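Local coordinates for protein vaginolysin (Gardnerella vaginalis, PDB 5IMY) that probably binds membrane cholesterol and lyses host cells by forming pores, as a secreted toxin of the cholesterol-dependent cytolysin family, at residues S176-K181 with S365-I370; Y261-Y266 with K330-E335; W398-T403 with Q432-V437; L440-V445 with T457-S462. One frame throughout, in Å; residues are numbered along the deposited sequence.

Contact 1: residues S176-K181 with S365-I370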
loop_
_atom_site.group_PDB
_atom_site.type_symbol
_atom_site.label_atom_id
_atom_site.label_comp_id
_atom_site.label_asym_id
_atom_site.label_seq_id
_atom_site.Cartn_x
_atom_site.Cartn_y
_atom_site.Cartn_z
ATOM N N SER A 176 -15.619 -11.211 12.889
ATOM C CA SER A 176 -16.914 -10.869 13.459
ATOM C C SER A 176 -17.754 -12.132 13.537
ATOM O O SER A 176 -17.608 -13.042 12.718
ATOM C CB SER A 176 -17.636 -9.802 12.629
ATOM O OG SER A 176 -18.077 -10.332 11.391
ATOM N N MET A 177 -18.636 -12.180 14.535
ATOM C CA MET A 177 -19.506 -13.338 14.687
ATOM C C MET A 177 -20.397 -13.542 13.468
ATOM O O MET A 177 -20.877 -14.658 13.245
ATOM C CB MET A 177 -20.367 -13.191 15.944
ATOM C CG MET A 177 -21.177 -14.431 16.287
ATOM S SD MET A 177 -20.151 -15.887 16.573
ATOM C CE MET A 177 -19.293 -15.411 18.072
ATOM N N ASN A 178 -20.622 -12.494 12.672
ATOM C CA ASN A 178 -21.493 -12.610 11.509
ATOM C C ASN A 178 -20.771 -13.227 10.314
ATOM O O ASN A 178 -21.346 -14.065 9.612
ATOM C CB ASN A 178 -22.062 -11.239 11.143
ATOM C CG ASN A 178 -23.465 -11.028 11.680
ATOM O OD1 ASN A 178 -23.962 -11.813 12.490
ATOM N ND2 ASN A 178 -24.114 -9.960 11.229
ATOM N N GLN A 179 -19.521 -12.831 10.058
ATOM C CA GLN A 179 -18.790 -13.438 8.950
ATOM C C GLN A 179 -18.439 -14.891 9.249
ATOM O O GLN A 179 -18.397 -15.717 8.330
ATOM C CB GLN A 179 -17.530 -12.631 8.631
ATOM C CG GLN A 179 -16.492 -12.603 9.741
ATOM C CD GLN A 179 -15.242 -13.402 9.412
ATOM O OE1 GLN A 179 -14.927 -13.649 8.251
ATOM N NE2 GLN A 179 -14.522 -13.809 10.447
ATOM N N LEU A 180 -18.199 -15.225 10.519
ATOM C CA LEU A 180 -17.937 -16.615 10.879
ATOM C C LEU A 180 -19.202 -17.458 10.783
ATOM O O LEU A 180 -19.144 -18.630 10.388
ATOM C CB LEU A 180 -17.342 -16.692 12.285
ATOM C CG LEU A 180 -15.953 -16.069 12.455
ATOM C CD1 LEU A 180 -15.507 -16.151 13.904
ATOM C CD2 LEU A 180 -14.932 -16.742 11.547
ATOM N N LYS A 181 -20.355 -16.889 11.144
ATOM C CA LYS A 181 -21.611 -17.596 10.926
ATOM C C LYS A 181 -21.834 -17.872 9.446
ATOM O O LYS A 181 -22.391 -18.915 9.084
ATOM C CB LYS A 181 -22.776 -16.793 11.516
ATOM C CG LYS A 181 -22.952 -17.008 13.017
ATOM C CD LYS A 181 -23.644 -15.842 13.719
ATOM C CE LYS A 181 -25.160 -15.979 13.739
ATOM N NZ LYS A 181 -25.799 -15.524 12.476
ATOM N N SER A 365 -24.287 -18.405 1.847
ATOM C CA SER A 365 -24.301 -17.476 2.968
ATOM C C SER A 365 -23.300 -16.371 2.690
ATOM O O SER A 365 -22.162 -16.645 2.294
ATOM C CB SER A 365 -23.959 -18.185 4.280
ATOM O OG SER A 365 -24.937 -19.162 4.593
ATOM N N ASN A 366 -23.722 -15.124 2.887
ATOM C CA ASN A 366 -22.830 -13.993 2.706
ATOM C C ASN A 366 -23.137 -12.935 3.753
ATOM O O ASN A 366 -24.267 -12.823 4.236
ATOM C CB ASN A 366 -22.945 -13.392 1.297
ATOM C CG ASN A 366 -24.186 -12.539 1.121
ATOM O OD1 ASN A 366 -25.267 -12.885 1.599
ATOM N ND2 ASN A 366 -24.034 -11.414 0.432
ATOM N N SER A 367 -22.113 -12.161 4.100
ATOM C CA SER A 367 -22.245 -11.125 5.112
ATOM C C SER A 367 -21.108 -10.131 4.951
ATOM O O SER A 367 -19.967 -10.521 4.693
ATOM C CB SER A 367 -22.225 -11.718 6.524
ATOM O OG SER A 367 -22.128 -10.694 7.494
ATOM N N ASP A 368 -21.429 -8.850 5.096
ATOM C CA ASP A 368 -20.402 -7.824 5.137
ATOM C C ASP A 368 -19.756 -7.795 6.514
ATOM O O ASP A 368 -20.375 -8.144 7.524
ATOM C CB ASP A 368 -20.989 -6.449 4.811
ATOM C CG ASP A 368 -21.358 -6.303 3.346
ATOM O OD1 ASP A 368 -20.938 -7.157 2.536
ATOM O OD2 ASP A 368 -22.059 -5.327 3.006
ATOM N N TYR A 369 -18.494 -7.381 6.546
ATOM C CA TYR A 369 -17.763 -7.277 7.798
ATOM C C TYR A 369 -16.520 -6.435 7.560
ATOM O O TYR A 369 -16.032 -6.314 6.433
ATOM C CB TYR A 369 -17.381 -8.657 8.346
ATOM C CG TYR A 369 -16.283 -9.331 7.559
ATOM C CD1 TYR A 369 -14.981 -9.365 8.034
ATOM C CD2 TYR A 369 -16.549 -9.923 6.332
ATOM C CE1 TYR A 369 -13.974 -9.976 7.316
ATOM C CE2 TYR A 369 -15.549 -10.536 5.605
ATOM C CZ TYR A 369 -14.264 -10.559 6.100
ATOM O OH TYR A 369 -13.265 -11.169 5.377
ATOM N N ILE A 370 -16.017 -5.855 8.642
ATOM C CA ILE A 370 -14.797 -5.063 8.621
ATOM C C ILE A 370 -13.659 -5.959 9.084
ATOM O O ILE A 370 -13.680 -6.466 10.210
ATOM C CB ILE A 370 -14.931 -3.817 9.512
ATOM C CG1 ILE A 370 -15.741 -2.738 8.788
ATOM C CG2 ILE A 370 -13.562 -3.265 9.923
ATOM C CD1 ILE A 370 -17.037 -2.389 9.472
#
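Ser367 OG lies against the helix-forming segment and donates a hydrogen bond to Asp368 O, 3.1 Å away in the next residue. The hydroxyl sits above the carbonyl plane, 37° out of it. Asn178 CB is 3.7 Å from Ser367 OG. The helix and the strand run nearly antiparallel here, at 158°, with axes 7.5 Å apart. No hydrogen bond crosses between 176-181 and 365-370.

Ser176 is the N-cap of helix 177-184. Its OG accepts Gln179 N at 3.2 Å in a nearly straight bond. The same oxygen rests on Tyr369 CB, 3.5 Å away.

Gln179 carries the largest share of the helix side. Its CG stands between the backbone N and the carbonyl carbon (chi1 64°), and the chain bends at chi2. Gln179 CB lies over one face of the Tyr369 ring, toward its rim, in a CH-pi contact 4.0 Å from the ring centroid. Farther out, Gln179 OE1 comes within 3.8 Å of Tyr369 CZ. NE2 of the same amide is hydrogen-bonded to Ser173 O, which helps fix the rotation of the amide, whose plane is 32° from that of the ring.

By analogy with other cholesterol-dependent cytolysins, helix 177-184 probably belongs to the first of the two regions that refold into transmembrane hairpins, packed in the soluble toxin on the long bent sheet of domain 2. Ile72 of the neighbouring strand also touches Gln179. The contact rests on van der Waals and CH-pi packing, consistent with an interface that could separate without breaking a direct hydrogen bond between the segments.

Contact 2: residues Y261-Y266 with K330-E335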
loop_
_atom_site.group_PDB
_atom_site.type_symbol
_atom_site.label_atom_id
_atom_site.label_comp_id
_atom_site.label_asym_id
_atom_site.label_seq_id
_atom_site.Cartn_x
_atom_site.Cartn_y
_atom_site.Cartn_z
ATOM N N TYR A 261 -19.898 -39.839 8.987
ATOM C CA TYR A 261 -19.658 -40.233 10.366
ATOM C C TYR A 261 -18.171 -40.147 10.669
ATOM O O TYR A 261 -17.333 -40.503 9.833
ATOM C CB TYR A 261 -20.164 -41.655 10.632
ATOM C CG TYR A 261 -21.670 -41.773 10.626
ATOM C CD1 TYR A 261 -22.386 -41.828 11.814
ATOM C CD2 TYR A 261 -22.378 -41.822 9.432
ATOM C CE1 TYR A 261 -23.762 -41.934 11.816
ATOM C CE2 TYR A 261 -23.757 -41.926 9.422
ATOM C CZ TYR A 261 -24.444 -41.982 10.617
ATOM O OH TYR A 261 -25.817 -42.085 10.615
ATOM N N GLY A 262 -17.847 -39.670 11.865
ATOM C CA GLY A 262 -16.465 -39.598 12.280
ATOM C C GLY A 262 -16.216 -38.683 13.457
ATOM O O GLY A 262 -16.859 -38.814 14.504
ATOM N N ARG A 263 -15.280 -37.750 13.294
ATOM C CA ARG A 263 -14.811 -36.912 14.387
ATOM C C ARG A 263 -14.727 -35.473 13.904
ATOM O O ARG A 263 -14.167 -35.207 12.837
ATOM C CB ARG A 263 -13.446 -37.402 14.880
ATOM C CG ARG A 263 -13.085 -36.996 16.294
ATOM C CD ARG A 263 -12.034 -37.940 16.853
ATOM N NE ARG A 263 -11.292 -37.357 17.968
ATOM C CZ ARG A 263 -10.205 -36.602 17.834
ATOM N NH1 ARG A 263 -9.721 -36.323 16.629
ATOM N NH2 ARG A 263 -9.598 -36.121 18.911
ATOM N N SER A 264 -15.288 -34.553 14.685
ATOM C CA SER A 264 -15.354 -33.146 14.318
ATOM C C SER A 264 -14.917 -32.289 15.496
ATOM O O SER A 264 -15.247 -32.590 16.647
ATOM C CB SER A 264 -16.776 -32.758 13.890
ATOM O OG SER A 264 -16.921 -31.351 13.798
ATOM N N MET A 265 -14.175 -31.221 15.207
ATOM C CA MET A 265 -13.740 -30.309 16.253
ATOM C C MET A 265 -13.475 -28.931 15.664
ATOM O O MET A 265 -13.173 -28.790 14.476
ATOM C CB MET A 265 -12.480 -30.822 16.961
ATOM C CG MET A 265 -11.271 -30.989 16.058
ATOM S SD MET A 265 -9.777 -31.354 16.995
ATOM C CE MET A 265 -8.556 -31.255 15.696
ATOM N N TYR A 266 -13.586 -27.919 16.520
ATOM C CA TYR A 266 -13.254 -26.543 16.186
ATOM C C TYR A 266 -11.987 -26.137 16.926
ATOM O O TYR A 266 -11.831 -26.436 18.114
ATOM C CB TYR A 266 -14.399 -25.597 16.557
ATOM C CG TYR A 266 -15.494 -25.526 15.520
ATOM C CD1 TYR A 266 -15.457 -24.572 14.514
ATOM C CD2 TYR A 266 -16.564 -26.408 15.545
ATOM C CE1 TYR A 266 -16.452 -24.497 13.561
ATOM C CE2 TYR A 266 -17.568 -26.342 14.596
ATOM C CZ TYR A 266 -17.506 -25.383 13.606
ATOM O OH TYR A 266 -18.499 -25.307 12.653
ATOM N N LYS A 330 -1.635 -31.458 16.732
ATOM C CA LYS A 330 -1.207 -32.620 15.964
ATOM C C LYS A 330 -1.447 -33.927 16.708
ATOM O O LYS A 330 -1.579 -34.976 16.067
ATOM C CB LYS A 330 0.270 -32.483 15.589
ATOM C CG LYS A 330 0.575 -31.213 14.807
ATOM C CD LYS A 330 1.593 -31.437 13.701
ATOM C CE LYS A 330 1.012 -32.260 12.561
ATOM N NZ LYS A 330 1.780 -32.081 11.296
ATOM N N ALA A 331 -1.512 -33.894 18.041
ATOM C CA ALA A 331 -1.889 -35.091 18.784
ATOM C C ALA A 331 -3.374 -35.392 18.618
ATOM O O ALA A 331 -3.758 -36.543 18.387
ATOM C CB ALA A 331 -1.538 -34.927 20.262
ATOM N N LEU A 332 -4.223 -34.366 18.727
ATOM C CA LEU A 332 -5.659 -34.570 18.558
ATOM C C LEU A 332 -5.991 -35.083 17.164
ATOM O O LEU A 332 -6.932 -35.867 17.001
ATOM C CB LEU A 332 -6.409 -33.266 18.835
ATOM C CG LEU A 332 -6.300 -32.723 20.264
ATOM C CD1 LEU A 332 -6.915 -31.335 20.355
ATOM C CD2 LEU A 332 -6.964 -33.666 21.257
ATOM N N ILE A 333 -5.239 -34.655 16.149
ATOM C CA ILE A 333 -5.460 -35.157 14.795
ATOM C C ILE A 333 -5.170 -36.650 14.733
ATOM O O ILE A 333 -6.009 -37.448 14.299
ATOM C CB ILE A 333 -4.593 -34.379 13.786
ATOM C CG1 ILE A 333 -4.882 -32.874 13.852
ATOM C CG2 ILE A 333 -4.812 -34.905 12.372
ATOM C CD1 ILE A 333 -6.348 -32.506 13.797
ATOM N N GLN A 334 -3.974 -37.049 15.166
ATOM C CA GLN A 334 -3.535 -38.429 15.012
ATOM C C GLN A 334 -4.278 -39.396 15.924
ATOM O O GLN A 334 -4.176 -40.610 15.719
ATOM C CB GLN A 334 -2.030 -38.526 15.270
ATOM C CG GLN A 334 -1.311 -39.509 14.360
ATOM C CD GLN A 334 -1.429 -39.135 12.894
ATOM O OE1 GLN A 334 -1.572 -37.961 12.550
ATOM N NE2 GLN A 334 -1.382 -40.135 12.022
ATOM N N GLU A 335 -5.013 -38.900 16.922
ATOM C CA GLU A 335 -5.830 -39.788 17.742
ATOM C C GLU A 335 -7.063 -40.266 16.986
ATOM O O GLU A 335 -7.553 -41.373 17.239
ATOM C CB GLU A 335 -6.229 -39.084 19.042
ATOM C CG GLU A 335 -7.393 -39.734 19.799
ATOM C CD GLU A 335 -7.107 -39.924 21.276
ATOM O OE1 GLU A 335 -5.979 -40.345 21.616
ATOM O OE2 GLU A 335 -8.013 -39.661 22.098
#
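Helix 326-335 packs on one face of the central antiparallel sheet of the pore-forming domain, called domain 3 in cholesterol-dependent cytolysins. Arg263 and Met265 of strand 263-271 point from that face to meet it. They alternate with Ser264, so both side chains leave the strand on the helix side. The strand and helix segments run almost antiparallel, at 164°, with axes 10.4 Å apart. Arg263 and Met265 span that gap with long side chains.

Arg263 crosses it with its chain extended from CG to NE. Its NH1 donates to Leu332 O at 2.9 Å, a bond with a marked bend at the hydrogen. NH2 of Arg263 adds a weak bond to the same Leu332 O at 3.3 Å. One carbonyl oxygen in the last turns of the helix is thus gripped by two nitrogens. The oxygen is tilted 26° out of the guanidinium plane. Glu335 lies close by, with its OE2 5.0 Å from Arg263 NH2, too far for a salt bridge. Its negative charge may still draw the guanidinium toward this end of the helix.

Gln216, on the adjoining strand 208-223, makes weak bonds to Arg263 NH1 and to Ile333 O. Ile310 of strand 305-311 touches both Arg263 and Met265.

Met265 fills the apolar part. Its chain is extended beyond CG. The modelled approach of its methyl to Ile333 is too short to be trusted. The sound apolar contact is Met265 SD to Leu332 CB, at 4.3 Å.

Contact 3: residues W398-T403 with Q432-V437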
loop_
_atom_site.group_PDB
_atom_site.type_symbol
_atom_site.label_atom_id
_atom_site.label_comp_id
_atom_site.label_asym_id
_atom_site.label_seq_id
_atom_site.Cartn_x
_atom_site.Cartn_y
_atom_site.Cartn_z
ATOM N N TRP A 398 20.652 3.533 2.166
ATOM C CA TRP A 398 19.588 2.550 2.314
ATOM C C TRP A 398 18.375 3.037 1.534
ATOM O O TRP A 398 18.290 4.203 1.142
ATOM C CB TRP A 398 19.242 2.314 3.789
ATOM C CG TRP A 398 18.632 3.498 4.469
ATOM C CD1 TRP A 398 17.303 3.779 4.583
ATOM C CD2 TRP A 398 19.324 4.559 5.138
ATOM N NE1 TRP A 398 17.124 4.948 5.281
ATOM C CE2 TRP A 398 18.349 5.448 5.632
ATOM C CE3 TRP A 398 20.675 4.846 5.364
ATOM C CZ2 TRP A 398 18.679 6.602 6.337
ATOM C CZ3 TRP A 398 21.001 5.994 6.065
ATOM C CH2 TRP A 398 20.008 6.856 6.544
ATOM N N ASP A 399 17.434 2.122 1.317
ATOM C CA ASP A 399 16.255 2.382 0.503
ATOM C C ASP A 399 15.008 2.419 1.375
ATOM O O ASP A 399 14.882 1.646 2.331
ATOM C CB ASP A 399 16.098 1.312 -0.582
ATOM C CG ASP A 399 17.206 1.365 -1.615
ATOM O OD1 ASP A 399 17.619 2.483 -1.990
ATOM O OD2 ASP A 399 17.670 0.289 -2.047
ATOM N N GLU A 400 14.091 3.321 1.038
ATOM C CA GLU A 400 12.804 3.445 1.718
ATOM C C GLU A 400 11.708 3.160 0.697
ATOM O O GLU A 400 11.412 4.000 -0.160
ATOM C CB GLU A 400 12.646 4.832 2.341
ATOM C CG GLU A 400 13.163 4.919 3.770
ATOM C CD GLU A 400 13.435 6.344 4.214
ATOM O OE1 GLU A 400 12.896 7.280 3.587
ATOM O OE2 GLU A 400 14.192 6.525 5.191
ATOM N N TYR A 401 11.114 1.974 0.782
ATOM C CA TYR A 401 10.012 1.623 -0.095
ATOM C C TYR A 401 8.708 2.211 0.431
ATOM O O TYR A 401 8.557 2.507 1.620
ATOM C CB TYR A 401 9.871 0.106 -0.226
ATOM C CG TYR A 401 10.962 -0.570 -1.029
ATOM C CD1 TYR A 401 12.052 0.145 -1.510
ATOM C CD2 TYR A 401 10.893 -1.927 -1.317
ATOM C CE1 TYR A 401 13.044 -0.474 -2.244
ATOM C CE2 TYR A 401 11.881 -2.555 -2.050
ATOM C CZ TYR A 401 12.954 -1.824 -2.512
ATOM O OH TYR A 401 13.940 -2.443 -3.245
ATOM N N GLY A 402 7.758 2.377 -0.478
ATOM C CA GLY A 402 6.461 2.906 -0.114
ATOM C C GLY A 402 5.481 2.743 -1.250
ATOM O O GLY A 402 5.865 2.610 -2.418
ATOM N N THR A 403 4.205 2.743 -0.887
ATOM C CA THR A 403 3.111 2.728 -1.843
ATOM C C THR A 403 2.276 3.981 -1.648
ATOM O O THR A 403 1.992 4.378 -0.514
ATOM C CB THR A 403 2.225 1.490 -1.671
ATOM O OG1 THR A 403 1.928 1.300 -0.282
ATOM C CG2 THR A 403 2.915 0.254 -2.225
ATOM N N GLN A 432 20.134 5.239 14.351
ATOM C CA GLN A 432 18.833 4.591 14.434
ATOM C C GLN A 432 18.237 4.428 13.043
ATOM O O GLN A 432 18.344 5.323 12.199
ATOM C CB GLN A 432 17.870 5.393 15.311
ATOM C CG GLN A 432 17.662 4.801 16.688
ATOM C CD GLN A 432 16.455 5.377 17.398
ATOM O OE1 GLN A 432 15.462 5.738 16.766
ATOM N NE2 GLN A 432 16.534 5.465 18.721
ATOM N N PHE A 433 17.601 3.281 12.812
ATOM C CA PHE A 433 16.982 2.972 11.531
ATOM C C PHE A 433 15.562 2.484 11.754
ATOM O O PHE A 433 15.329 1.604 12.590
ATOM C CB PHE A 433 17.778 1.908 10.771
ATOM C CG PHE A 433 19.078 2.403 10.220
ATOM C CD1 PHE A 433 19.098 3.266 9.139
ATOM C CD2 PHE A 433 20.280 2.005 10.777
ATOM C CE1 PHE A 433 20.292 3.726 8.626
ATOM C CE2 PHE A 433 21.480 2.461 10.266
ATOM C CZ PHE A 433 21.486 3.323 9.189
ATOM N N LYS A 434 14.619 3.053 11.008
ATOM C CA LYS A 434 13.283 2.481 10.943
ATOM C C LYS A 434 13.377 1.024 10.508
ATOM O O LYS A 434 14.203 0.664 9.665
ATOM C CB LYS A 434 12.413 3.271 9.966
ATOM C CG LYS A 434 12.142 4.704 10.394
ATOM C CD LYS A 434 11.990 5.623 9.191
ATOM C CE LYS A 434 11.820 7.071 9.618
ATOM N NZ LYS A 434 12.447 8.016 8.652
ATOM N N GLY A 435 12.529 0.181 11.093
ATOM C CA GLY A 435 12.568 -1.238 10.786
ATOM C C GLY A 435 12.209 -1.579 9.353
ATOM O O GLY A 435 12.401 -2.730 8.944
ATOM N N ASN A 436 11.704 -0.615 8.582
ATOM C CA ASN A 436 11.265 -0.868 7.215
ATOM C C ASN A 436 12.308 -0.511 6.164
ATOM O O ASN A 436 12.080 -0.781 4.980
ATOM C CB ASN A 436 9.969 -0.098 6.924
ATOM C CG ASN A 436 10.076 1.379 7.255
ATOM O OD1 ASN A 436 11.166 1.951 7.260
ATOM N ND2 ASN A 436 8.938 2.004 7.536
ATOM N N VAL A 437 13.441 0.082 6.552
ATOM C CA VAL A 437 14.464 0.402 5.566
ATOM C C VAL A 437 15.005 -0.895 4.974
ATOM O O VAL A 437 15.038 -1.942 5.632
ATOM C CB VAL A 437 15.602 1.246 6.168
ATOM C CG1 VAL A 437 15.053 2.457 6.912
ATOM C CG2 VAL A 437 16.471 0.414 7.083
#
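Phe433 and Val437 approach Trp398 from the same side of the indole, Val437 obliquely at CD1. Trp398 CG lies between the backbone N and the carbonyl carbon (chi1 66°). Phe433 meets the indole edge-to-face. Its CE1 stands 3.4 Å above the indole plane, over the six-membered ring, and is 3.5 Å from Trp398 CE3. The planes of the Phe433 ring and the six-membered ring are at 82°, with centroids 4.8 Å apart. At the pyrrole end, Val437 CB comes within 3.4 Å of Trp398 CD1, and Val437 CG1 is close to both CD1 and NE1.

Asp399 takes part through its backbone. Its carbonyl O receives a CA-H...O contact from Val437 CA at 3.5 Å. The carboxylate leads away and is held by Asn439 ND2.

This is the C-terminal beta sandwich, domain 4 of the cytolysin fold. Strand 395-403 belongs to one sheet and strand 426-433 to the other. After Phe433 the chain leaves its sheet through a type I turn from Lys434 to Val437, closed by Val437 N to Lys434 O, and crosses toward the first sheet.

Glu400 extends its side chain back toward the indole. Its OE2 accepts a weak bond from Trp398 NE1 at 3.3 Å, and its OE1 forms a salt bridge with Arg414 of strand 409-415. Lys434 NZ is 4.2 Å from Glu400 OE2, beyond a salt bridge, though the opposite charges may still attract.

Contact 4: residues L440-V445 with T457-S462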
loop_
_atom_site.group_PDB
_atom_site.type_symbol
_atom_site.label_atom_id
_atom_site.label_comp_id
_atom_site.label_asym_id
_atom_site.label_seq_id
_atom_site.Cartn_x
_atom_site.Cartn_y
_atom_site.Cartn_z
ATOM N N LEU A 440 20.514 -1.911 3.206
ATOM C CA LEU A 440 21.484 -1.091 3.916
ATOM C C LEU A 440 22.877 -1.278 3.321
ATOM O O LEU A 440 23.284 -2.395 2.992
ATOM C CB LEU A 440 21.488 -1.451 5.404
ATOM C CG LEU A 440 22.290 -0.549 6.346
ATOM C CD1 LEU A 440 21.619 0.807 6.520
ATOM C CD2 LEU A 440 22.472 -1.228 7.694
ATOM N N ARG A 441 23.606 -0.172 3.181
ATOM C CA ARG A 441 24.938 -0.163 2.589
ATOM C C ARG A 441 25.905 0.524 3.540
ATOM O O ARG A 441 25.530 1.478 4.227
ATOM C CB ARG A 441 24.930 0.558 1.239
ATOM C CG ARG A 441 25.399 -0.290 0.075
ATOM C CD ARG A 441 25.100 0.388 -1.253
ATOM N NE ARG A 441 24.596 -0.567 -2.237
ATOM C CZ ARG A 441 25.360 -1.288 -3.052
ATOM N NH1 ARG A 441 26.681 -1.173 -3.016
ATOM N NH2 ARG A 441 24.798 -2.129 -3.910
ATOM N N ILE A 442 27.145 0.037 3.590
ATOM C CA ILE A 442 28.159 0.599 4.485
ATOM C C ILE A 442 29.528 0.468 3.829
ATOM O O ILE A 442 29.915 -0.618 3.385
ATOM C CB ILE A 442 28.159 -0.090 5.867
ATOM C CG1 ILE A 442 26.783 0.023 6.535
ATOM C CG2 ILE A 442 29.225 0.535 6.765
ATOM C CD1 ILE A 442 26.649 -0.755 7.827
ATOM N N LYS A 443 30.265 1.580 3.780
ATOM C CA LYS A 443 31.634 1.612 3.277
ATOM C C LYS A 443 32.445 2.560 4.152
ATOM O O LYS A 443 31.928 3.592 4.591
ATOM C CB LYS A 443 31.674 2.062 1.806
ATOM C CG LYS A 443 32.977 1.751 1.080
ATOM C CD LYS A 443 32.870 2.044 -0.414
ATOM C CE LYS A 443 33.390 3.432 -0.760
ATOM N NZ LYS A 443 32.980 3.867 -2.127
ATOM N N LEU A 444 33.712 2.215 4.404
ATOM C CA LEU A 444 34.531 2.939 5.375
ATOM C C LEU A 444 35.655 3.743 4.731
ATOM O O LEU A 444 35.673 4.966 4.862
ATOM C CB LEU A 444 35.100 1.953 6.409
ATOM C CG LEU A 444 36.059 2.507 7.466
ATOM C CD1 LEU A 444 35.545 3.792 8.064
ATOM C CD2 LEU A 444 36.282 1.490 8.569
ATOM N N VAL A 445 36.605 3.090 4.061
ATOM C CA VAL A 445 37.760 3.731 3.423
ATOM C C VAL A 445 38.562 4.581 4.410
ATOM O O VAL A 445 38.003 5.194 5.326
ATOM C CB VAL A 445 37.342 4.562 2.184
ATOM C CG1 VAL A 445 36.299 3.817 1.353
ATOM C CG2 VAL A 445 36.856 5.985 2.528
ATOM N N THR A 457 40.071 1.306 0.725
ATOM C CA THR A 457 38.787 0.785 1.177
ATOM C C THR A 457 38.988 -0.256 2.270
ATOM O O THR A 457 39.614 -1.296 2.044
ATOM C CB THR A 457 38.011 0.180 0.007
ATOM O OG1 THR A 457 37.751 1.192 -0.971
ATOM C CG2 THR A 457 36.683 -0.408 0.489
ATOM N N VAL A 458 38.448 0.029 3.451
ATOM C CA VAL A 458 38.254 -0.956 4.507
ATOM C C VAL A 458 36.765 -1.265 4.559
ATOM O O VAL A 458 35.939 -0.348 4.514
ATOM C CB VAL A 458 38.754 -0.439 5.868
ATOM C CG1 VAL A 458 38.871 -1.585 6.868
ATOM C CG2 VAL A 458 40.084 0.295 5.723
ATOM N N TYR A 459 36.420 -2.549 4.617
ATOM C CA TYR A 459 35.034 -2.955 4.829
ATOM C C TYR A 459 34.068 -2.310 3.840
ATOM O O TYR A 459 33.663 -1.158 4.020
ATOM C CB TYR A 459 34.609 -2.608 6.259
ATOM C CG TYR A 459 33.210 -3.055 6.607
ATOM C CD1 TYR A 459 32.986 -4.274 7.229
ATOM C CD2 TYR A 459 32.111 -2.257 6.313
ATOM C CE1 TYR A 459 31.711 -4.687 7.549
ATOM C CE2 TYR A 459 30.832 -2.662 6.626
ATOM C CZ TYR A 459 30.637 -3.877 7.244
ATOM O OH TYR A 459 29.361 -4.275 7.557
ATOM N N ASP A 460 33.676 -3.048 2.803
ATOM C CA ASP A 460 32.646 -2.608 1.864
ATOM C C ASP A 460 31.600 -3.710 1.772
ATOM O O ASP A 460 31.881 -4.792 1.246
ATOM C CB ASP A 460 33.240 -2.302 0.488
ATOM C CG ASP A 460 32.242 -1.639 -0.445
ATOM O OD1 ASP A 460 31.044 -1.584 -0.100
ATOM O OD2 ASP A 460 32.658 -1.178 -1.529
ATOM N N ARG A 461 30.399 -3.441 2.280
ATOM C CA ARG A 461 29.336 -4.437 2.311
ATOM C C ARG A 461 28.007 -3.792 1.946
ATOM O O ARG A 461 27.754 -2.625 2.255
ATOM C CB ARG A 461 29.240 -5.106 3.689
ATOM C CG ARG A 461 29.775 -6.530 3.695
ATOM C CD ARG A 461 30.241 -6.973 5.071
ATOM N NE ARG A 461 29.178 -7.595 5.853
ATOM C CZ ARG A 461 28.740 -8.837 5.668
ATOM N NH1 ARG A 461 29.263 -9.595 4.712
ATOM N NH2 ARG A 461 27.772 -9.320 6.432
ATOM N N SER A 462 27.158 -4.579 1.286
ATOM C CA SER A 462 25.881 -4.105 0.773
ATOM C C SER A 462 24.819 -5.167 1.014
ATOM O O SER A 462 25.112 -6.283 1.453
ATOM C CB SER A 462 25.968 -3.780 -0.722
ATOM O OG SER A 462 26.302 -4.938 -1.468
HETATM O O HOH W 1 35.086 2.120 -3.006
#
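Ile442 and Arg461 form the firm part of this contact, an antiparallel hydrogen-bonded pair. Ile442 N donates to Arg461 O at 3.0 Å, and Arg461 N returns the bond to Ile442 O at 3.1 Å. Both are nearly straight. On the Ile442 face the packing is apolar. Ile442 CG2 touches Tyr459 CE2 at 3.6 Å. Tyr459 OH is hydrogen-bonded to Glu485, and Ile472 lies against both Ile442 and Tyr459. Leu444 and Val458 lie side by side and point the same way.

The pairing slackens past the end of strand 440-443. Leu444 N makes two weak bonds, to Tyr459 O and to Val458 O, each at 3.4 Å.

The face of Lys443 and Asp460 is looser and wetter. Lys443 CG is anti to the backbone N (chi1 -163°), and its chain runs past the carboxylate, with CD 3.4 Å from Asp460 OD2. Lys443 NZ instead reaches a water at 2.9 Å, which has a weak link to Thr457 OG1. Lys443 also makes a cation-pi contact with Tyr395. Near the other end, Ser462 CB sits over the centre of the Arg441 guanidinium, 3.4 Å above its plane. An aromatic side chain of another protein packs on Arg441.

The two segments enclose exactly residues 446-456, which match the tryptophan-rich undecapeptide loop at the membrane-facing tip of domain 4 in cholesterol-dependent cytolysins.

From the N terminus, contact 1 opens first, at 176-181, and closes only at 365-370, tying helix 177-184 to the long strand 363-389. Contact 2 opens and closes within that loop, binding a strand of the domain 3 sheet to helix 326-335. Their nearest atoms are about 7 Å apart. Strand 363-389 then leads into the C-terminal sandwich, where contacts 3 and 4 follow in series; neither nests in nor crosses another. Contact 3 joins the two sheets of the sandwich. Contact 4 pairs neighbouring strands of one of them. These two touch through Leu440, whose CD1 is 3.7 Å from Phe433 CZ.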